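Glucose/sorbosone dehydrogenases (Escherichia coli K12, PDB 2G8S) belongs to the glucose/sorbosone dehydrogenase family of beta-propeller proteins and carries a bound calcium ion. Local coordinates at residues A210-E215 and D222-P227; G132-F137 and Q200-N205. One frame throughout, in Å; residues are numbered along the deposited sequence.

Contact 1 (A210-E215 and D222-P227); sequences ALWLNE and DEINIP. With CA (calcium ion), chain C; EDO (1,2-ethanediol), chain E.
I226 lies alongside the indole of W212, its CG1 3.7 Å from the centroid of the five-membered ring and over the ring face, a CH-pi contact. I224 CG2 meets the same indole obliquely at CE3. Across the sheet from them, P227 fits its CG against L213 CD2 (3.8 Å), with L211 CD2 next to it. Between these layers L213 and N225 form a hydrogen-bonded antiparallel pair, L213 N to N225 O nearly straight at 172°. E215 and E223 make the next such pair. At the polar edge E215 CG stands between the backbone N and the carbonyl carbon (chi1 56°), the chain extended beyond, which brings its carboxylate beside that of E223, the planes 63° apart. E223 grips the calcium ion with both OE1 and OE2, each at 2.5 Å; four waters and Y233 O complete the ligands. N225 ND2 donates to the anti side of E223 OE1 (2.8 Å), and N225 OD1 accepts from a calcium-bound water. Another calcium-bound water donates to E215 OE2 (2.7 Å), tying E215 into the second shell, and the ion would ease repulsion between the carboxylates. The arrangement is an antiparallel beta hairpin within a propeller blade, with a calcium site on one face.

Contact 2 (G132-F137 and Q200-N205); sequences GGRLVF and QGMAMN
R134 and V136 pack on M202 and M204 where two neighbouring four-stranded sheets of the beta-propeller meet, strand 135-137 and strand 198-205 each being the outermost strand at one end of its sheet. The two run almost parallel, 5° apart, but their axes stay 7.1 Å from each other, so side chains and water fill the gap in place of direct backbone pairing. V136 reaches across with both methyls: CG2 lies 3.8 Å from CB of selenomethionine M202, and CG1 touches CG of selenomethionine M204, which also lies against F137 O. The side chains of R134 and M202 run antiparallel to each other, CG of R134 3.8 Å from CB of M202. With its CG anti to the backbone N (chi1 -176°), R134 comes up to the 200-205 backbone, CD 3.6 Å from M202 N, then bends away and carries its guanidinium to D70 and D327, with which it forms salt bridges; D70 also accepts from L135 N. Those two aspartates thus fix the charged end while the methylene groups serve the packing. Two waters lie between the segments. One accepts from R134 NH1 and lies 2.9 Å from M202 O, to which it may donate; the second accepts from R134 N at 2.9 Å and donates to Q200 O at 2.8 Å.

In the fold
Strand 198-205 connects the two contacts, whose centres are about 9 Å apart: it follows directly into strand 210-216, its antiparallel neighbour in the same sheet. Contact 1 therefore lies within one blade, whereas contact 2 joins that blade's first strand to the sheet before it. Probable hydrogen bonds from N214 N to G201 O and from N205 N to A210 O, both 2.8 Å, pair strand 198-205 with strand 210-216. The calcium ion belongs to contact 1; the side chain of Q200 is about 13 Å from the calcium ion. One 1,2-ethanediol donates through O1 to E215 OE1, and another lies about 3 Å from the side chain of R134; both probably come from the crystallisation liquor.

Contact 1 (A210-E215 and D222-P227)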
loop_
_atom_site.group_PDB
_atom_site.type_symbol
_atom_site.label_atom_id
_atom_site.label_comp_id
_atom_site.label_asym_id
_atom_site.label_seq_id
_atom_site.Cartn_x
_atom_site.Cartn_y
_atom_site.Cartn_z
ATOM N N ALA A 210 -10.819 2.722 11.427
ATOM C CA ALA A 210 -11.253 1.890 10.321
ATOM C C ALA A 210 -10.256 1.996 9.175
ATOM O O ALA A 210 -9.642 3.049 8.958
ATOM C CB ALA A 210 -12.616 2.326 9.859
ATOM N N LEU A 211 -10.115 0.897 8.445
ATOM C CA LEU A 211 -9.199 0.844 7.308
ATOM C C LEU A 211 -9.726 1.665 6.137
ATOM O O LEU A 211 -10.894 1.559 5.775
ATOM C CB LEU A 211 -9.024 -0.609 6.857
ATOM C CG LEU A 211 -7.973 -0.858 5.784
ATOM C CD1 LEU A 211 -6.579 -0.745 6.371
ATOM C CD2 LEU A 211 -8.189 -2.232 5.186
ATOM N N TRP A 212 -8.853 2.486 5.555
ATOM C CA TRP A 212 -9.097 3.118 4.254
ATOM C C TRP A 212 -8.070 2.621 3.249
ATOM O O TRP A 212 -6.918 2.350 3.606
ATOM C CB TRP A 212 -8.973 4.641 4.351
ATOM C CG TRP A 212 -10.106 5.346 5.077
ATOM C CD1 TRP A 212 -10.859 4.870 6.115
ATOM C CD2 TRP A 212 -10.558 6.689 4.841
ATOM N NE1 TRP A 212 -11.781 5.828 6.521
ATOM C CE2 TRP A 212 -11.608 6.951 5.758
ATOM C CE3 TRP A 212 -10.179 7.695 3.937
ATOM C CZ2 TRP A 212 -12.294 8.181 5.789
ATOM C CZ3 TRP A 212 -10.855 8.918 3.968
ATOM C CH2 TRP A 212 -11.900 9.145 4.889
ATOM N N LEU A 213 -8.475 2.497 1.993
ATOM C CA LEU A 213 -7.520 2.133 0.959
ATOM C C LEU A 213 -7.712 2.973 -0.276
ATOM O O LEU A 213 -8.774 3.587 -0.464
ATOM C CB LEU A 213 -7.602 0.649 0.612
ATOM C CG LEU A 213 -8.776 -0.001 -0.098
ATOM C CD1 LEU A 213 -8.858 0.342 -1.594
ATOM C CD2 LEU A 213 -8.636 -1.516 0.052
ATOM N N ASN A 214 -6.684 2.992 -1.116
ATOM C CA ASN A 214 -6.830 3.611 -2.422
ATOM C C ASN A 214 -6.417 2.656 -3.528
ATOM O O ASN A 214 -5.788 1.614 -3.279
ATOM C CB ASN A 214 -6.109 4.978 -2.505
ATOM C CG ASN A 214 -4.596 4.856 -2.556
ATOM O OD1 ASN A 214 -4.040 3.955 -3.194
ATOM N ND2 ASN A 214 -3.920 5.802 -1.926
ATOM N N GLU A 215 -6.810 2.990 -4.747
ATOM C CA GLU A 215 -6.497 2.123 -5.879
ATOM C C GLU A 215 -6.379 2.885 -7.180
ATOM O O GLU A 215 -7.022 3.929 -7.366
ATOM C CB GLU A 215 -7.496 0.963 -6.018
ATOM C CG GLU A 215 -8.937 1.346 -6.138
ATOM C CD GLU A 215 -9.836 0.111 -6.205
ATOM O OE1 GLU A 215 -9.758 -0.603 -7.225
ATOM O OE2 GLU A 215 -10.600 -0.136 -5.240
ATOM N N ASP A 222 -9.231 6.509 -10.390
ATOM C CA ASP A 222 -8.603 6.205 -9.095
ATOM C C ASP A 222 -9.631 6.420 -7.989
ATOM O O ASP A 222 -10.515 7.274 -8.123
ATOM C CB ASP A 222 -7.404 7.114 -8.807
ATOM C CG ASP A 222 -6.174 6.792 -9.648
ATOM O OD1 ASP A 222 -6.258 6.026 -10.637
ATOM O OD2 ASP A 222 -5.108 7.351 -9.309
ATOM N N GLU A 223 -9.502 5.659 -6.900
ATOM C CA GLU A 223 -10.495 5.670 -5.817
ATOM C C GLU A 223 -9.872 5.671 -4.431
ATOM O O GLU A 223 -8.761 5.173 -4.239
ATOM C CB GLU A 223 -11.380 4.418 -5.892
ATOM C CG GLU A 223 -12.269 4.308 -7.122
ATOM C CD GLU A 223 -13.157 3.068 -7.076
ATOM O OE1 GLU A 223 -12.964 2.197 -6.177
ATOM O OE2 GLU A 223 -14.063 2.962 -7.939
ATOM N N ILE A 224 -10.617 6.224 -3.479
ATOM C CA ILE A 224 -10.463 5.924 -2.056
ATOM C C ILE A 224 -11.702 5.154 -1.617
ATOM O O ILE A 224 -12.827 5.610 -1.848
ATOM C CB ILE A 224 -10.367 7.191 -1.181
ATOM C CG1 ILE A 224 -9.190 8.063 -1.617
ATOM C CG2 ILE A 224 -10.235 6.797 0.305
ATOM C CD1 ILE A 224 -9.134 9.426 -0.908
ATOM N N ASN A 225 -11.489 3.971 -1.037
ATOM C CA ASN A 225 -12.568 3.175 -0.469
ATOM C C ASN A 225 -12.403 2.985 1.036
ATOM O O ASN A 225 -11.275 3.032 1.567
ATOM C CB ASN A 225 -12.612 1.801 -1.146
ATOM C CG ASN A 225 -13.067 1.888 -2.581
ATOM O OD1 ASN A 225 -14.199 2.272 -2.835
ATOM N ND2 ASN A 225 -12.188 1.555 -3.524
ATOM N N ILE A 226 -13.533 2.759 1.707
ATOM C CA ILE A 226 -13.557 2.353 3.122
ATOM C C ILE A 226 -14.121 0.924 3.160
ATOM O O ILE A 226 -15.332 0.718 3.276
ATOM C CB ILE A 226 -14.392 3.305 4.021
ATOM C CG1 ILE A 226 -13.955 4.766 3.824
ATOM C CG2 ILE A 226 -14.303 2.866 5.486
ATOM C CD1 ILE A 226 -14.848 5.770 4.553
ATOM N N PRO A 227 -13.232 -0.065 2.994
ATOM C CA PRO A 227 -13.715 -1.419 2.717
ATOM C C PRO A 227 -14.397 -2.089 3.906
ATOM O O PRO A 227 -13.918 -1.992 5.037
ATOM C CB PRO A 227 -12.461 -2.171 2.268
ATOM C CG PRO A 227 -11.309 -1.355 2.708
ATOM C CD PRO A 227 -11.760 0.036 2.981
HETATM CA CA CA C . -14.684 0.660 -7.125
HETATM C C1 EDO E . -10.729 1.056 -9.681
HETATM O O1 EDO E . -11.399 -0.159 -9.294
HETATM C C2 EDO E . -11.107 1.384 -11.124
HETATM O O2 EDO E . -12.527 1.398 -11.250
HETATM O O HOH W 1 -12.886 -0.032 6.730
HETATM O O HOH W 2 -12.928 -0.820 -6.467
HETATM O O HOH W 3 -15.663 1.357 -4.968
HETATM O O HOH W 4 -14.217 -0.141 -9.298
HETATM O O HOH W 5 -16.721 1.301 -8.111
#

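Contact 2 (G132-F137 and Q200-N205)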
loop_
_atom_site.group_PDB
_atom_site.type_symbol
_atom_site.label_atom_id
_atom_site.label_comp_id
_atom_site.label_asym_id
_atom_site.label_seq_id
_atom_site.Cartn_x
_atom_site.Cartn_y
_atom_site.Cartn_z
ATOM N N GLY A 132 -0.711 -5.096 -5.958
ATOM C CA GLY A 132 -1.036 -4.489 -4.660
ATOM C C GLY A 132 0.218 -4.554 -3.793
ATOM O O GLY A 132 1.314 -4.184 -4.242
ATOM N N GLY A 133 0.069 -5.035 -2.559
ATOM C CA GLY A 133 1.233 -5.308 -1.713
ATOM C C GLY A 133 1.238 -4.686 -0.331
ATOM O O GLY A 133 1.991 -5.119 0.542
ATOM N N ARG A 134 0.404 -3.671 -0.119
ATOM C CA ARG A 134 0.392 -3.004 1.184
ATOM C C ARG A 134 -0.118 -3.920 2.295
ATOM O O ARG A 134 -1.091 -4.653 2.109
ATOM C CB ARG A 134 -0.441 -1.721 1.143
ATOM C CG ARG A 134 -0.416 -0.908 2.441
ATOM C CD ARG A 134 0.335 0.411 2.300
ATOM N NE ARG A 134 1.790 0.271 2.261
ATOM C CZ ARG A 134 2.627 1.251 1.910
ATOM N NH1 ARG A 134 2.158 2.443 1.548
ATOM N NH2 ARG A 134 3.939 1.045 1.916
ATOM N N LEU A 135 0.563 -3.859 3.439
ATOM C CA LEU A 135 0.178 -4.582 4.648
ATOM C C LEU A 135 -0.195 -3.565 5.709
ATOM O O LEU A 135 0.560 -2.623 5.952
ATOM C CB LEU A 135 1.368 -5.394 5.166
ATOM C CG LEU A 135 2.066 -6.314 4.163
ATOM C CD1 LEU A 135 3.311 -6.931 4.787
ATOM C CD2 LEU A 135 1.098 -7.375 3.701
ATOM N N VAL A 136 -1.340 -3.759 6.356
ATOM C CA VAL A 136 -1.708 -2.883 7.474
ATOM C C VAL A 136 -2.250 -3.699 8.644
ATOM O O VAL A 136 -3.195 -4.477 8.476
ATOM C CB VAL A 136 -2.755 -1.808 7.057
ATOM C CG1 VAL A 136 -3.248 -1.038 8.286
ATOM C CG2 VAL A 136 -2.161 -0.829 6.060
ATOM N N PHE A 137 -1.655 -3.519 9.826
ATOM C CA PHE A 137 -2.209 -4.098 11.052
ATOM C C PHE A 137 -3.306 -3.180 11.603
ATOM O O PHE A 137 -3.121 -1.951 11.658
ATOM C CB PHE A 137 -1.108 -4.315 12.097
ATOM C CG PHE A 137 -0.170 -5.442 11.755
ATOM C CD1 PHE A 137 -0.505 -6.760 12.071
ATOM C CD2 PHE A 137 1.029 -5.187 11.107
ATOM C CE1 PHE A 137 0.349 -7.809 11.734
ATOM C CE2 PHE A 137 1.893 -6.231 10.768
ATOM C CZ PHE A 137 1.547 -7.544 11.083
ATOM N N GLN A 200 -3.134 0.518 -3.757
ATOM C CA GLN A 200 -1.778 1.001 -3.517
ATOM C C GLN A 200 -1.631 1.404 -2.047
ATOM O O GLN A 200 -1.199 0.597 -1.229
ATOM C CB GLN A 200 -1.417 2.108 -4.513
ATOM C CG GLN A 200 -1.369 1.603 -5.954
ATOM C CD GLN A 200 -0.133 0.767 -6.249
ATOM O OE1 GLN A 200 -0.093 -0.449 -5.998
ATOM N NE2 GLN A 200 0.880 1.412 -6.800
ATOM N N GLY A 201 -2.015 2.624 -1.698
ATOM C CA GLY A 201 -1.985 3.023 -0.304
ATOM C C GLY A 201 -3.108 2.434 0.534
ATOM O O GLY A 201 -4.222 2.207 0.057
HETATM N N MSE A 202 -2.792 2.178 1.795
HETATM C CA MSE A 202 -3.793 1.802 2.796
HETATM C C MSE A 202 -3.331 2.332 4.135
HETATM O O MSE A 202 -2.123 2.445 4.383
HETATM C CB MSE A 202 -3.958 0.286 2.939
HETATM C CG MSE A 202 -4.367 -0.458 1.715
HETATM SE SE MSE A 202 -5.348 -2.080 2.168
HETATM C CE MSE A 202 -3.987 -3.035 3.224
ATOM N N ALA A 203 -4.287 2.671 4.995
ATOM C CA ALA A 203 -3.953 3.140 6.349
ATOM C C ALA A 203 -5.167 3.086 7.255
ATOM O O ALA A 203 -6.303 3.177 6.787
ATOM C CB ALA A 203 -3.409 4.560 6.291
HETATM N N MSE A 204 -4.915 2.944 8.552
HETATM C CA MSE A 204 -5.990 3.036 9.545
HETATM C C MSE A 204 -6.324 4.503 9.793
HETATM O O MSE A 204 -5.450 5.296 10.154
HETATM C CB MSE A 204 -5.583 2.367 10.868
HETATM C CG MSE A 204 -5.357 0.859 10.780
HETATM SE SE MSE A 204 -6.901 -0.145 10.195
HETATM C CE MSE A 204 -8.055 0.192 11.722
ATOM N N ASN A 205 -7.592 4.852 9.603
ATOM C CA ASN A 205 -8.080 6.175 9.956
ATOM C C ASN A 205 -8.104 6.248 11.484
ATOM O O ASN A 205 -8.815 5.469 12.120
ATOM C CB ASN A 205 -9.465 6.398 9.343
ATOM C CG ASN A 205 -10.078 7.738 9.724
ATOM O OD1 ASN A 205 -9.968 8.188 10.864
ATOM N ND2 ASN A 205 -10.740 8.375 8.768
HETATM O O HOH W 6 -0.268 3.869 2.608
HETATM O O HOH W 7 -1.082 -2.068 -2.022
#